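Local coordinates for matrix protein VP40 (Lake Victoria marburgvirus, PDB 5B0V) that drives assembly and budding of the virus particle, existing as a dimer until it reorganises into multimers at the plasma membrane, at residues 121-126 and 136-141; 189-194 and 286-291; 247-252 and 261-266. All blocks are in the same frame, centred on the assembly; numbering follows the deposited sequence.

Overall arrangement
Contacts 1 and 3 each pair the two strands of an antiparallel hairpin, but in separate three-stranded sheets on opposite sides of the chain's centre, with about 34 Å between the contact centres. Contact 2 is the buried one: it sets a loop turn against strand 286-290. Because that strand neighbours strand 260-264, contacts 2 and 3 belong to one sheet and touch through Phe289 N to Phe261 O and Val287 O to Ile263 N. Contacts 1 and 3 are partly buried, mainly apolar on one face and more polar on the other. All three have backbone bonds; contact 1 adds an amide-hydroxyl bond, contact 3 a salt bridge, contact 2 a tyrosine-carboxylate bond.

Contact 1 (121-126 and 136-141); sequences SYTITQ and RVNRLG
Tyr122 and Arg139 form the tightly packed side of this antiparallel beta hairpin, strands 122-128 and 133-139. The Arg139 aliphatic chain lies obliquely against the ring: CG, anti to the backbone N (chi1 -166°), is carried over to 3.3 Å from Tyr122 CE2. Val137 CG2 adds an apolar touch to Tyr122 CD2. Tyr122 OH is hydrogen-bonded to Leu117 O, and the ring packs on Leu178 and Leu181 of strand 176-187, so the Tyr122, Ile124 and Val137 side is buried, with Arg139 partly exposed. The partly exposed face carries Thr123, Thr125, Arg136 and Asn138. There Asn138 ND2 donates to Thr125 OG1 (3.1 Å), with the hydroxyl oxygen lying in the amide plane and the two side chains crossing at about a right angle. Arg136 NH1 is hydrogen-bonded to Asn156 OD1, and Phe127 makes a cation-pi contact. Thr123 and Asn138 exchange a pair of backbone bonds, Asn138 N to Thr123 O being 2.7 Å, and Thr125 and Arg136 exchange another. Leu140 N to Ser121 O (2.9 Å) continues the pairing. The chemistry implies a backbone-joined hairpin with aliphatic and aromatic packing on one side and, on the other, an amide-hydroxyl bond that helps orient Asn138.

Contact 2 (189-194 and 286-291); sequences PDDAWR and VVYFQA
A type I beta turn, Pro189 to Ala192, closed by Ala192 N to Pro189 O, packs around the side chain of Tyr288 on strand 286-290, an outermost strand within this chain of the antiparallel sheet 251-253, 260-264, 286-290. The turn lies in the loop between strand 176-187 and helix 197-201. Pro189 sits over one face of the Tyr288 ring: its CD lies 4.1 Å from the ring centroid, 28° off the normal, a CH-pi contact. Ala192 CB approaches the same ring obliquely, 3.6 Å from Tyr288 CD1. Further along the loop, Trp193 N donates to Val286 O (2.9 Å), tying the loop backbone to the strand. The Trp193 and Val287 side chains run side by side, pointing the same way, and touch at CE3 and CG1. At the phenol end, the Asp191 carboxylate is nearly coplanar with the ring, 22° between planes. Arg262 NH1, from the neighbouring strand 260-264, is hydrogen-bonded to the same phenol oxygen. Tyr288 OH donates to Asp191 OD1 at 2.6 Å, on the syn lone pair of that oxygen.

Contact 3 (247-252 and 261-266); sequences HQLRVE and FRISLP
At the edge of the Arg262 guanidinium, close to its plane, sits Glu252 OE2, which takes a salt-bridging hydrogen bond from NH2 (2.9 Å) and a weak one from NE (3.3 Å). One carboxylate oxygen is therefore gripped by two donors of the same group, while the carboxylate and guanidinium planes stand 35° apart. NH2 meets OE2 nearly along its C-O axis. In both residues CG stands between the backbone N and the carbonyl carbon (chi1 84° in Glu252, 66° in Arg262); these matching first torsions start the two chains the same way, which suits their side-by-side course. The same guanidinium also reaches strand 286-290 through NH1. The other flat group, the Phe261 ring, is approached obliquely by Val251 CG1 and Glu252 O, and it packs edge-to-face with Phe300. These residues belong to an antiparallel beta hairpin of strands 251-253 and 260-264, in which Glu252 and Arg262 form a hydrogen-bonded pair: Glu252 N to Arg262 O is 3.1 Å and Arg262 N to Glu252 O 3.0 Å. On the face that carries Val251 and Ile263 the chemistry is apolar. Val251 CG2 rests against Ile263 CG1 at 3.9 Å, and both residues also touch Phe289. Separately, Val251 CG1 meets Phe261 CB. Before the strand, Leu249 sends its CB toward segment 261-266, where it meets Ile263 CG2, and its CD2 lies 4.0 Å from Leu265 CD2 and 4.2 Å from Pro266 CD.

Contact 1 (121-126 and 136-141)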
ATOM      1  N   SER A 121      -0.737 -10.818   2.837  1.00 34.34           N
ATOM      2  CA  SER A 121      -1.922 -11.628   3.041  1.00 35.58           C
ATOM      3  C   SER A 121      -1.990 -12.018   4.506  1.00 36.27           C
ATOM      4  O   SER A 121      -1.034 -12.604   5.036  1.00 38.00           O
ATOM      5  CB  SER A 121      -1.850 -12.896   2.204  1.00 37.36           C
ATOM      6  OG  SER A 121      -2.423 -12.688   0.921  1.00 39.74           O
ATOM      7  N   TYR A 122      -3.122 -11.743   5.155  1.00 35.85           N
ATOM      8  CA  TYR A 122      -3.284 -12.038   6.565  1.00 35.33           C
ATOM      9  C   TYR A 122      -4.290 -13.143   6.926  1.00 36.94           C
ATOM     10  O   TYR A 122      -5.274 -13.374   6.237  1.00 37.50           O
ATOM     11  CB  TYR A 122      -3.630 -10.754   7.303  1.00 33.65           C
ATOM     12  CG  TYR A 122      -2.619  -9.666   7.085  1.00 32.33           C
ATOM     13  CD1 TYR A 122      -2.665  -8.877   5.949  1.00 32.11           C
ATOM     14  CD2 TYR A 122      -1.600  -9.435   8.004  1.00 31.42           C
ATOM     15  CE1 TYR A 122      -1.741  -7.871   5.734  1.00 31.15           C
ATOM     16  CE2 TYR A 122      -0.673  -8.427   7.792  1.00 30.70           C
ATOM     17  CZ  TYR A 122      -0.745  -7.651   6.647  1.00 30.30           C
ATOM     18  OH  TYR A 122       0.164  -6.648   6.417  1.00 29.46           O
ATOM     19  N   THR A 123      -4.002 -13.800   8.048  1.00 38.52           N
ATOM     20  CA  THR A 123      -4.785 -14.884   8.611  1.00 40.26           C
ATOM     21  C   THR A 123      -4.962 -14.642  10.088  1.00 40.29           C
ATOM     22  O   THR A 123      -4.159 -13.966  10.706  1.00 40.65           O
ATOM     23  CB  THR A 123      -4.004 -16.190   8.373  1.00 41.82           C
ATOM     24  OG1 THR A 123      -4.283 -16.602   7.044  1.00 43.48           O
ATOM     25  CG2 THR A 123      -4.374 -17.331   9.274  1.00 43.75           C
ATOM     26  N   ILE A 124      -6.028 -15.191  10.651  1.00 41.42           N
ATOM     27  CA  ILE A 124      -6.233 -15.141  12.101  1.00 41.24           C
ATOM     28  C   ILE A 124      -6.222 -16.559  12.677  1.00 41.85           C
ATOM     29  O   ILE A 124      -6.797 -17.470  12.088  1.00 43.71           O
ATOM     30  CB  ILE A 124      -7.530 -14.379  12.454  1.00 40.65           C
ATOM     31  CG1 ILE A 124      -7.425 -13.783  13.842  1.00 40.68           C
ATOM     32  CG2 ILE A 124      -8.746 -15.269  12.370  1.00 41.93           C
ATOM     33  CD1 ILE A 124      -8.557 -12.826  14.157  1.00 40.85           C
ATOM     34  N   THR A 125      -5.543 -16.740  13.798  1.00 40.81           N
ATOM     35  CA  THR A 125      -5.495 -18.018  14.492  1.00 42.15           C
ATOM     36  C   THR A 125      -5.692 -17.763  15.972  1.00 42.37           C
ATOM     37  O   THR A 125      -5.730 -16.622  16.413  1.00 41.14           O
ATOM     38  CB  THR A 125      -4.150 -18.736  14.286  1.00 42.51           C
ATOM     39  OG1 THR A 125      -3.086 -17.805  14.481  1.00 41.19           O
ATOM     40  CG2 THR A 125      -4.060 -19.318  12.892  1.00 43.20           C
ATOM     41  N   GLN A 126      -5.829 -18.837  16.737  1.00 44.48           N
ATOM     42  CA  GLN A 126      -6.031 -18.752  18.168  1.00 44.44           C
ATOM     43  C   GLN A 126      -4.968 -19.540  18.859  1.00 45.07           C
ATOM     44  O   GLN A 126      -4.512 -20.544  18.337  1.00 46.13           O
ATOM     45  CB  GLN A 126      -7.367 -19.375  18.532  1.00 46.64           C
ATOM     46  CG  GLN A 126      -8.583 -18.724  17.916  1.00 46.55           C
ATOM     47  CD  GLN A 126      -9.801 -19.620  18.038  1.00 48.98           C
ATOM     48  OE1 GLN A 126     -10.300 -20.132  17.033  1.00 50.16           O
ATOM     49  NE2 GLN A 126     -10.277 -19.830  19.276  1.00 49.40           N
ATOM     50  N   ARG A 136      -3.939 -14.545  17.170  1.00 41.40           N
ATOM     51  CA  ARG A 136      -2.773 -14.128  16.392  1.00 40.53           C
ATOM     52  C   ARG A 136      -3.137 -13.819  14.962  1.00 39.15           C
ATOM     53  O   ARG A 136      -3.615 -14.696  14.231  1.00 40.36           O
ATOM     54  CB  ARG A 136      -1.723 -15.229  16.381  1.00 43.37           C
ATOM     55  CG  ARG A 136      -0.348 -14.751  15.951  1.00 44.53           C
ATOM     56  CD  ARG A 136       0.557 -15.912  15.570  1.00 47.50           C
ATOM     57  NE  ARG A 136       0.773 -16.841  16.674  1.00 50.91           N
ATOM     58  CZ  ARG A 136       1.509 -16.590  17.764  1.00 52.33           C
ATOM     59  NH1 ARG A 136       2.130 -15.420  17.937  1.00 50.70           N
ATOM     60  NH2 ARG A 136       1.617 -17.529  18.705  1.00 54.09           N
ATOM     61  N   VAL A 137      -2.920 -12.585  14.542  1.00 36.51           N
ATOM     62  CA  VAL A 137      -3.063 -12.297  13.132  1.00 35.91           C
ATOM     63  C   VAL A 137      -1.697 -12.416  12.465  1.00 35.26           C
ATOM     64  O   VAL A 137      -0.720 -11.836  12.917  1.00 33.52           O
ATOM     65  CB  VAL A 137      -3.766 -10.969  12.838  1.00 35.27           C
ATOM     66  CG1 VAL A 137      -3.298  -9.888  13.770  1.00 34.90           C
ATOM     67  CG2 VAL A 137      -3.549 -10.556  11.389  1.00 35.38           C
ATOM     68  N   ASN A 138      -1.665 -13.222  11.405  1.00 36.14           N
ATOM     69  CA  ASN A 138      -0.451 -13.623  10.728  1.00 36.88           C
ATOM     70  C   ASN A 138      -0.320 -12.981   9.367  1.00 36.34           C
ATOM     71  O   ASN A 138      -1.267 -12.952   8.609  1.00 36.03           O
ATOM     72  CB  ASN A 138      -0.463 -15.124  10.520  1.00 38.79           C
ATOM     73  CG  ASN A 138      -0.557 -15.886  11.817  1.00 39.90           C
ATOM     74  OD1 ASN A 138       0.442 -16.071  12.505  1.00 39.39           O
ATOM     75  ND2 ASN A 138      -1.759 -16.354  12.148  1.00 41.16           N
ATOM     76  N   ARG A 139       0.869 -12.483   9.061  1.00 36.28           N
ATOM     77  CA  ARG A 139       1.157 -11.966   7.743  1.00 36.69           C
ATOM     78  C   ARG A 139       2.008 -13.008   7.053  1.00 38.90           C
ATOM     79  O   ARG A 139       3.103 -13.310   7.508  1.00 38.85           O
ATOM     80  CB  ARG A 139       1.904 -10.637   7.808  1.00 34.86           C
ATOM     81  CG  ARG A 139       1.912  -9.921   6.482  1.00 34.40           C
ATOM     82  CD  ARG A 139       2.884  -8.764   6.378  1.00 33.53           C
ATOM     83  NE  ARG A 139       3.401  -8.849   5.020  1.00 34.29           N
ATOM     84  CZ  ARG A 139       4.628  -8.621   4.622  1.00 34.91           C
ATOM     85  NH1 ARG A 139       5.568  -8.272   5.474  1.00 35.11           N
ATOM     86  NH2 ARG A 139       4.914  -8.767   3.341  1.00 36.39           N
ATOM     87  N   LEU A 140       1.510 -13.535   5.939  1.00 41.32           N
ATOM     88  CA  LEU A 140       2.138 -14.697   5.307  1.00 44.50           C
ATOM     89  C   LEU A 140       3.463 -14.347   4.629  1.00 45.36           C
ATOM     90  O   LEU A 140       3.692 -13.225   4.170  1.00 44.36           O
ATOM     91  CB  LEU A 140       1.160 -15.389   4.344  1.00 45.85           C
ATOM     92  CG  LEU A 140      -0.114 -15.850   5.092  1.00 46.53           C
ATOM     93  CD1 LEU A 140      -1.204 -16.315   4.141  1.00 47.81           C
ATOM     94  CD2 LEU A 140       0.182 -16.929   6.127  1.00 47.17           C
ATOM     95  N   GLY A 141       4.365 -15.313   4.641  1.00 47.83           N
ATOM     96  CA  GLY A 141       5.661 -15.154   4.027  1.00 49.20           C
ATOM     97  C   GLY A 141       6.703 -14.569   4.950  1.00 48.87           C
ATOM     98  O   GLY A 141       6.535 -14.482   6.167  1.00 46.93           O
TER

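Contact 2 (189-194 and 286-291)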
ATOM      1  N   PRO A 189      -0.588  13.986  15.861  1.00 31.56           N
ATOM      2  CA  PRO A 189      -0.445  15.445  15.827  1.00 33.18           C
ATOM      3  C   PRO A 189       0.951  15.881  16.231  1.00 34.85           C
ATOM      4  O   PRO A 189       1.710  15.115  16.806  1.00 33.34           O
ATOM      5  CB  PRO A 189      -1.459  15.931  16.860  1.00 33.12           C
ATOM      6  CG  PRO A 189      -2.439  14.818  17.002  1.00 32.12           C
ATOM      7  CD  PRO A 189      -1.674  13.556  16.755  1.00 31.04           C
ATOM      8  N   ASP A 190       1.291  17.120  15.933  1.00 38.75           N
ATOM      9  CA  ASP A 190       2.655  17.599  16.166  1.00 40.29           C
ATOM     10  C   ASP A 190       3.027  17.656  17.630  1.00 39.31           C
ATOM     11  O   ASP A 190       4.217  17.610  17.946  1.00 40.84           O
ATOM     12  CB  ASP A 190       2.884  18.950  15.479  1.00 44.09           C
ATOM     13  CG  ASP A 190       2.844  18.837  13.960  1.00 47.47           C
ATOM     14  OD1 ASP A 190       2.176  17.898  13.450  1.00 50.77           O
ATOM     15  OD2 ASP A 190       3.466  19.670  13.272  1.00 50.16           O
ATOM     16  N   ASP A 191       2.046  17.711  18.533  1.00 38.00           N
ATOM     17  CA  ASP A 191       2.346  17.736  19.976  1.00 37.21           C
ATOM     18  C   ASP A 191       2.716  16.370  20.582  1.00 34.56           C
ATOM     19  O   ASP A 191       2.811  16.233  21.793  1.00 34.54           O
ATOM     20  CB  ASP A 191       1.217  18.416  20.788  1.00 38.46           C
ATOM     21  CG  ASP A 191      -0.110  17.650  20.767  1.00 38.77           C
ATOM     22  OD1 ASP A 191      -0.108  16.420  20.552  1.00 37.15           O
ATOM     23  OD2 ASP A 191      -1.167  18.308  20.970  1.00 41.83           O
ATOM     24  N   ALA A 192       2.951  15.362  19.763  1.00 33.04           N
ATOM     25  CA  ALA A 192       3.272  14.051  20.305  1.00 31.81           C
ATOM     26  C   ALA A 192       4.684  14.056  20.800  1.00 30.97           C
ATOM     27  O   ALA A 192       5.584  14.512  20.105  1.00 31.08           O
ATOM     28  CB  ALA A 192       3.105  12.980  19.256  1.00 32.21           C
ATOM     29  N   TRP A 193       4.849  13.614  22.038  1.00 30.00           N
ATOM     30  CA  TRP A 193       6.139  13.392  22.597  1.00 29.69           C
ATOM     31  C   TRP A 193       6.522  11.961  22.322  1.00 30.35           C
ATOM     32  O   TRP A 193       5.705  11.074  22.317  1.00 30.15           O
ATOM     33  CB  TRP A 193       6.142  13.641  24.087  1.00 29.53           C
ATOM     34  CG  TRP A 193       7.487  13.352  24.638  1.00 29.26           C
ATOM     35  CD1 TRP A 193       8.501  14.226  24.777  1.00 29.56           C
ATOM     36  CD2 TRP A 193       7.993  12.071  25.039  1.00 28.52           C
ATOM     37  NE1 TRP A 193       9.615  13.581  25.246  1.00 29.69           N
ATOM     38  CE2 TRP A 193       9.328  12.257  25.423  1.00 28.71           C
ATOM     39  CE3 TRP A 193       7.451  10.784  25.090  1.00 27.90           C
ATOM     40  CZ2 TRP A 193      10.130  11.218  25.890  1.00 28.92           C
ATOM     41  CZ3 TRP A 193       8.258   9.737  25.553  1.00 28.11           C
ATOM     42  CH2 TRP A 193       9.582   9.965  25.945  1.00 28.38           C
ATOM     43  N   ARG A 194       7.796  11.738  22.105  1.00 33.55           N
ATOM     44  CA  ARG A 194       8.251  10.488  21.592  1.00 36.29           C
ATOM     45  C   ARG A 194       9.662  10.289  22.085  1.00 36.10           C
ATOM     46  O   ARG A 194      10.410  11.248  22.176  1.00 37.10           O
ATOM     47  CB  ARG A 194       8.215  10.580  20.059  1.00 39.94           C
ATOM     48  CG  ARG A 194       8.288   9.256  19.319  1.00 41.84           C
ATOM     49  CD  ARG A 194       6.955   8.629  18.942  1.00 39.51           C
ATOM     50  NE  ARG A 194       7.323   7.386  18.277  1.00 40.69           N
ATOM     51  CZ  ARG A 194       7.085   6.170  18.742  1.00 41.20           C
ATOM     52  NH1 ARG A 194       6.394   5.997  19.862  1.00 40.61           N
ATOM     53  NH2 ARG A 194       7.513   5.115  18.049  1.00 42.56           N
ATOM     54  N   VAL A 286       2.879  15.519  25.999  1.00 31.87           N
ATOM     55  CA  VAL A 286       1.716  14.682  25.768  1.00 29.84           C
ATOM     56  C   VAL A 286       2.129  13.361  25.121  1.00 27.73           C
ATOM     57  O   VAL A 286       2.883  13.375  24.168  1.00 26.92           O
ATOM     58  CB  VAL A 286       0.720  15.391  24.846  1.00 31.01           C
ATOM     59  CG1 VAL A 286      -0.505  14.502  24.595  1.00 31.05           C
ATOM     60  CG2 VAL A 286       0.308  16.743  25.421  1.00 32.05           C
ATOM     61  N   VAL A 287       1.609  12.235  25.615  1.00 26.78           N
ATOM     62  CA  VAL A 287       1.864  10.937  24.986  1.00 25.95           C
ATOM     63  C   VAL A 287       0.653  10.333  24.352  1.00 25.06           C
ATOM     64  O   VAL A 287      -0.400  10.289  24.921  1.00 25.40           O
ATOM     65  CB  VAL A 287       2.379   9.884  25.944  1.00 25.90           C
ATOM     66  CG1 VAL A 287       3.811  10.169  26.278  1.00 26.51           C
ATOM     67  CG2 VAL A 287       1.553   9.848  27.201  1.00 26.66           C
ATOM     68  N   TYR A 288       0.842   9.837  23.151  1.00 24.29           N
ATOM     69  CA  TYR A 288      -0.206   9.184  22.438  1.00 23.65           C
ATOM     70  C   TYR A 288       0.013   7.707  22.561  1.00 22.52           C
ATOM     71  O   TYR A 288       1.127   7.250  22.688  1.00 22.49           O
ATOM     72  CB  TYR A 288      -0.188   9.615  20.969  1.00 23.85           C
ATOM     73  CG  TYR A 288      -0.704  11.011  20.798  1.00 24.37           C
ATOM     74  CD1 TYR A 288       0.115  12.089  20.995  1.00 25.30           C
ATOM     75  CD2 TYR A 288      -2.008  11.242  20.476  1.00 24.82           C
ATOM     76  CE1 TYR A 288      -0.344  13.372  20.848  1.00 26.32           C
ATOM     77  CE2 TYR A 288      -2.482  12.525  20.336  1.00 26.05           C
ATOM     78  CZ  TYR A 288      -1.645  13.587  20.534  1.00 26.65           C
ATOM     79  OH  TYR A 288      -2.131  14.866  20.357  1.00 28.38           O
ATOM     80  N   PHE A 289      -1.062   6.956  22.537  1.00 22.04           N
ATOM     81  CA  PHE A 289      -0.937   5.521  22.537  1.00 21.63           C
ATOM     82  C   PHE A 289      -2.145   4.935  21.813  1.00 21.75           C
ATOM     83  O   PHE A 289      -3.134   5.620  21.548  1.00 22.03           O
ATOM     84  CB  PHE A 289      -0.782   4.981  23.985  1.00 21.62           C
ATOM     85  CG  PHE A 289      -2.023   5.102  24.840  1.00 21.50           C
ATOM     86  CD1 PHE A 289      -2.290   6.267  25.543  1.00 22.09           C
ATOM     87  CD2 PHE A 289      -2.896   4.050  24.958  1.00 21.37           C
ATOM     88  CE1 PHE A 289      -3.416   6.385  26.341  1.00 22.41           C
ATOM     89  CE2 PHE A 289      -4.018   4.158  25.745  1.00 21.86           C
ATOM     90  CZ  PHE A 289      -4.283   5.321  26.433  1.00 22.37           C
ATOM     91  N   GLN A 290      -2.041   3.667  21.481  1.00 21.53           N
ATOM     92  CA  GLN A 290      -3.064   3.015  20.704  1.00 21.80           C
ATOM     93  C   GLN A 290      -3.848   2.056  21.559  1.00 22.50           C
ATOM     94  O   GLN A 290      -3.266   1.297  22.341  1.00 22.20           O
ATOM     95  CB  GLN A 290      -2.434   2.194  19.599  1.00 21.34           C
ATOM     96  CG  GLN A 290      -1.474   2.929  18.706  1.00 20.75           C
ATOM     97  CD  GLN A 290      -1.224   2.103  17.485  1.00 21.01           C
ATOM     98  OE1 GLN A 290      -0.385   1.200  17.503  1.00 20.80           O
ATOM     99  NE2 GLN A 290      -2.018   2.348  16.426  1.00 21.27           N
ATOM    100  N   ALA A 291      -5.167   2.096  21.389  1.00 23.58           N
ATOM    101  CA  ALA A 291      -6.061   1.094  21.940  1.00 24.33           C
ATOM    102  C   ALA A 291      -7.190   0.902  20.951  1.00 25.21           C
ATOM    103  O   ALA A 291      -7.411   1.770  20.122  1.00 25.32           O
ATOM    104  CB  ALA A 291      -6.609   1.544  23.261  1.00 24.71           C
TER

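Contact 3 (247-252 and 261-266)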
ATOM      1  N   HIS A 247      -2.732   8.430  39.375  1.00 31.80           N
ATOM      2  CA  HIS A 247      -4.173   8.269  39.413  0.55 32.40           C
ATOM      3  C   HIS A 247      -4.913   9.518  39.019  1.00 32.57           C
ATOM      4  O   HIS A 247      -6.130   9.505  38.909  1.00 33.19           O
ATOM      5  CB  HIS A 247      -4.567   7.985  40.872  0.55 33.83           C
ATOM      6  CG  HIS A 247      -4.205   9.105  41.818  0.55 34.61           C
ATOM      7  ND1 HIS A 247      -2.922   9.296  42.295  0.55 34.20           N
ATOM      8  CD2 HIS A 247      -4.952  10.111  42.340  0.55 35.54           C
ATOM      9  CE1 HIS A 247      -2.901  10.359  43.079  0.55 35.14           C
ATOM     10  NE2 HIS A 247      -4.117  10.873  43.122  0.55 35.93           N
ATOM     11  N   GLN A 248      -4.187  10.623  38.864  1.00 32.88           N
ATOM     12  CA  GLN A 248      -4.801  11.875  38.400  1.00 33.97           C
ATOM     13  C   GLN A 248      -4.685  12.048  36.886  1.00 31.82           C
ATOM     14  O   GLN A 248      -5.328  12.920  36.309  1.00 31.47           O
ATOM     15  CB  GLN A 248      -4.170  13.082  39.063  1.00 36.16           C
ATOM     16  CG  GLN A 248      -4.325  13.126  40.560  1.00 39.17           C
ATOM     17  CD  GLN A 248      -3.138  13.839  41.176  1.00 42.29           C
ATOM     18  OE1 GLN A 248      -2.454  13.291  42.063  1.00 44.39           O
ATOM     19  NE2 GLN A 248      -2.839  15.046  40.663  1.00 42.59           N
ATOM     20  N   LEU A 249      -3.856  11.232  36.247  1.00 29.95           N
ATOM     21  CA  LEU A 249      -3.676  11.369  34.830  1.00 28.68           C
ATOM     22  C   LEU A 249      -5.003  11.081  34.157  1.00 29.01           C
ATOM     23  O   LEU A 249      -5.674  10.140  34.559  1.00 29.03           O
ATOM     24  CB  LEU A 249      -2.595  10.416  34.349  1.00 27.19           C
ATOM     25  CG  LEU A 249      -1.181  10.740  34.843  1.00 26.76           C
ATOM     26  CD1 LEU A 249      -0.186   9.740  34.266  1.00 25.61           C
ATOM     27  CD2 LEU A 249      -0.793  12.169  34.491  1.00 26.97           C
ATOM     28  N   ARG A 250      -5.371  11.901  33.165  1.00 29.21           N
ATOM     29  CA  ARG A 250      -6.601  11.703  32.378  1.00 30.07           C
ATOM     30  C   ARG A 250      -6.334  11.243  30.950  1.00 28.50           C
ATOM     31  O   ARG A 250      -5.692  11.944  30.158  1.00 27.82           O
ATOM     32  CB  ARG A 250      -7.411  12.983  32.296  1.00 32.11           C
ATOM     33  CG  ARG A 250      -8.030  13.342  33.618  1.00 34.78           C
ATOM     34  CD  ARG A 250      -8.796  14.641  33.487  1.00 37.53           C
ATOM     35  NE  ARG A 250      -9.063  15.183  34.812  1.00 39.78           N
ATOM     36  CZ  ARG A 250      -9.731  16.308  35.041  1.00 44.19           C
ATOM     37  NH1 ARG A 250     -10.232  17.005  34.026  1.00 45.08           N
ATOM     38  NH2 ARG A 250      -9.923  16.730  36.293  1.00 45.96           N
ATOM     39  N   VAL A 251      -6.866  10.077  30.620  1.00 27.75           N
ATOM     40  CA  VAL A 251      -6.781   9.549  29.269  1.00 26.95           C
ATOM     41  C   VAL A 251      -7.951  10.086  28.438  1.00 27.34           C
ATOM     42  O   VAL A 251      -9.092   9.963  28.823  1.00 27.89           O
ATOM     43  CB  VAL A 251      -6.831   8.021  29.302  1.00 26.50           C
ATOM     44  CG1 VAL A 251      -6.804   7.467  27.904  1.00 25.93           C
ATOM     45  CG2 VAL A 251      -5.667   7.478  30.110  1.00 26.16           C
ATOM     46  N   GLU A 252      -7.675  10.751  27.338  1.00 27.48           N
ATOM     47  CA  GLU A 252      -8.765  11.175  26.484  1.00 28.89           C
ATOM     48  C   GLU A 252      -8.646  10.575  25.085  1.00 27.73           C
ATOM     49  O   GLU A 252      -7.558  10.338  24.587  1.00 26.33           O
ATOM     50  CB  GLU A 252      -8.896  12.700  26.470  1.00 30.77           C
ATOM     51  CG  GLU A 252      -8.004  13.467  25.524  1.00 31.38           C
ATOM     52  CD  GLU A 252      -8.604  14.875  25.279  1.00 33.87           C
ATOM     53  OE1 GLU A 252      -9.212  15.497  26.198  1.00 36.47           O
ATOM     54  OE2 GLU A 252      -8.515  15.377  24.158  1.00 34.55           O
ATOM     55  N   PHE A 261      -5.453   7.245  21.652  1.00 23.49           N
ATOM     56  CA  PHE A 261      -5.649   7.943  22.907  1.00 23.87           C
ATOM     57  C   PHE A 261      -4.419   8.714  23.278  1.00 23.65           C
ATOM     58  O   PHE A 261      -3.300   8.395  22.825  1.00 23.04           O
ATOM     59  CB  PHE A 261      -5.982   6.934  23.974  1.00 23.99           C
ATOM     60  CG  PHE A 261      -7.184   6.121  23.624  1.00 24.57           C
ATOM     61  CD1 PHE A 261      -7.113   5.106  22.674  1.00 24.08           C
ATOM     62  CD2 PHE A 261      -8.408   6.423  24.184  1.00 25.31           C
ATOM     63  CE1 PHE A 261      -8.250   4.383  22.340  1.00 24.53           C
ATOM     64  CE2 PHE A 261      -9.533   5.707  23.853  1.00 25.50           C
ATOM     65  CZ  PHE A 261      -9.456   4.696  22.935  1.00 25.10           C
ATOM     66  N   ARG A 262      -4.629   9.728  24.105  1.00 24.09           N
ATOM     67  CA  ARG A 262      -3.532  10.573  24.557  1.00 24.14           C
ATOM     68  C   ARG A 262      -3.626  10.940  26.050  1.00 24.22           C
ATOM     69  O   ARG A 262      -4.699  10.891  26.642  1.00 24.31           O
ATOM     70  CB  ARG A 262      -3.477  11.806  23.671  1.00 24.65           C
ATOM     71  CG  ARG A 262      -4.655  12.711  23.776  1.00 25.62           C
ATOM     72  CD  ARG A 262      -4.308  14.007  23.077  1.00 26.49           C
ATOM     73  NE  ARG A 262      -5.549  14.740  22.826  1.00 27.98           N
ATOM     74  CZ  ARG A 262      -5.965  15.253  21.674  1.00 28.59           C
ATOM     75  NH1 ARG A 262      -5.239  15.179  20.572  1.00 28.91           N
ATOM     76  NH2 ARG A 262      -7.121  15.884  21.641  1.00 29.51           N
ATOM     77  N   ILE A 263      -2.487  11.291  26.646  1.00 24.13           N
ATOM     78  CA  ILE A 263      -2.437  11.764  28.035  1.00 24.54           C
ATOM     79  C   ILE A 263      -1.607  13.030  28.110  1.00 25.08           C
ATOM     80  O   ILE A 263      -0.407  13.036  27.805  1.00 24.51           O
ATOM     81  CB  ILE A 263      -1.803  10.748  28.994  1.00 24.22           C
ATOM     82  CG1 ILE A 263      -2.531   9.426  28.945  1.00 24.34           C
ATOM     83  CG2 ILE A 263      -1.837  11.255  30.433  1.00 24.98           C
ATOM     84  CD1 ILE A 263      -1.757   8.294  29.582  1.00 24.01           C
ATOM     85  N   SER A 264      -2.236  14.113  28.533  1.00 26.13           N
ATOM     86  CA  SER A 264      -1.477  15.310  28.769  1.00 27.03           C
ATOM     87  C   SER A 264      -0.859  15.192  30.186  1.00 27.07           C
ATOM     88  O   SER A 264      -1.502  14.700  31.145  1.00 27.17           O
ATOM     89  CB  SER A 264      -2.329  16.541  28.560  1.00 28.24           C
ATOM     90  OG  SER A 264      -2.983  16.835  29.752  1.00 29.55           O
ATOM     91  N   LEU A 265       0.418  15.570  30.275  1.00 26.80           N
ATOM     92  CA  LEU A 265       1.230  15.378  31.469  1.00 26.45           C
ATOM     93  C   LEU A 265       1.539  16.724  32.070  1.00 27.42           C
ATOM     94  O   LEU A 265       1.726  17.682  31.344  1.00 28.36           O
ATOM     95  CB  LEU A 265       2.530  14.661  31.111  1.00 25.61           C
ATOM     96  CG  LEU A 265       2.387  13.253  30.523  1.00 24.63           C
ATOM     97  CD1 LEU A 265       3.678  12.740  29.923  1.00 24.36           C
ATOM     98  CD2 LEU A 265       1.934  12.283  31.575  1.00 24.55           C
ATOM     99  N   PRO A 266       1.607  16.805  33.404  1.00 28.12           N
ATOM    100  CA  PRO A 266       1.963  18.070  34.048  1.00 29.48           C
ATOM    101  C   PRO A 266       3.377  18.573  33.651  1.00 30.02           C
ATOM    102  O   PRO A 266       4.332  17.802  33.656  1.00 28.81           O
ATOM    103  CB  PRO A 266       1.876  17.739  35.542  1.00 29.46           C
ATOM    104  CG  PRO A 266       2.000  16.263  35.640  1.00 28.22           C
ATOM    105  CD  PRO A 266       1.441  15.706  34.378  1.00 27.72           C
TER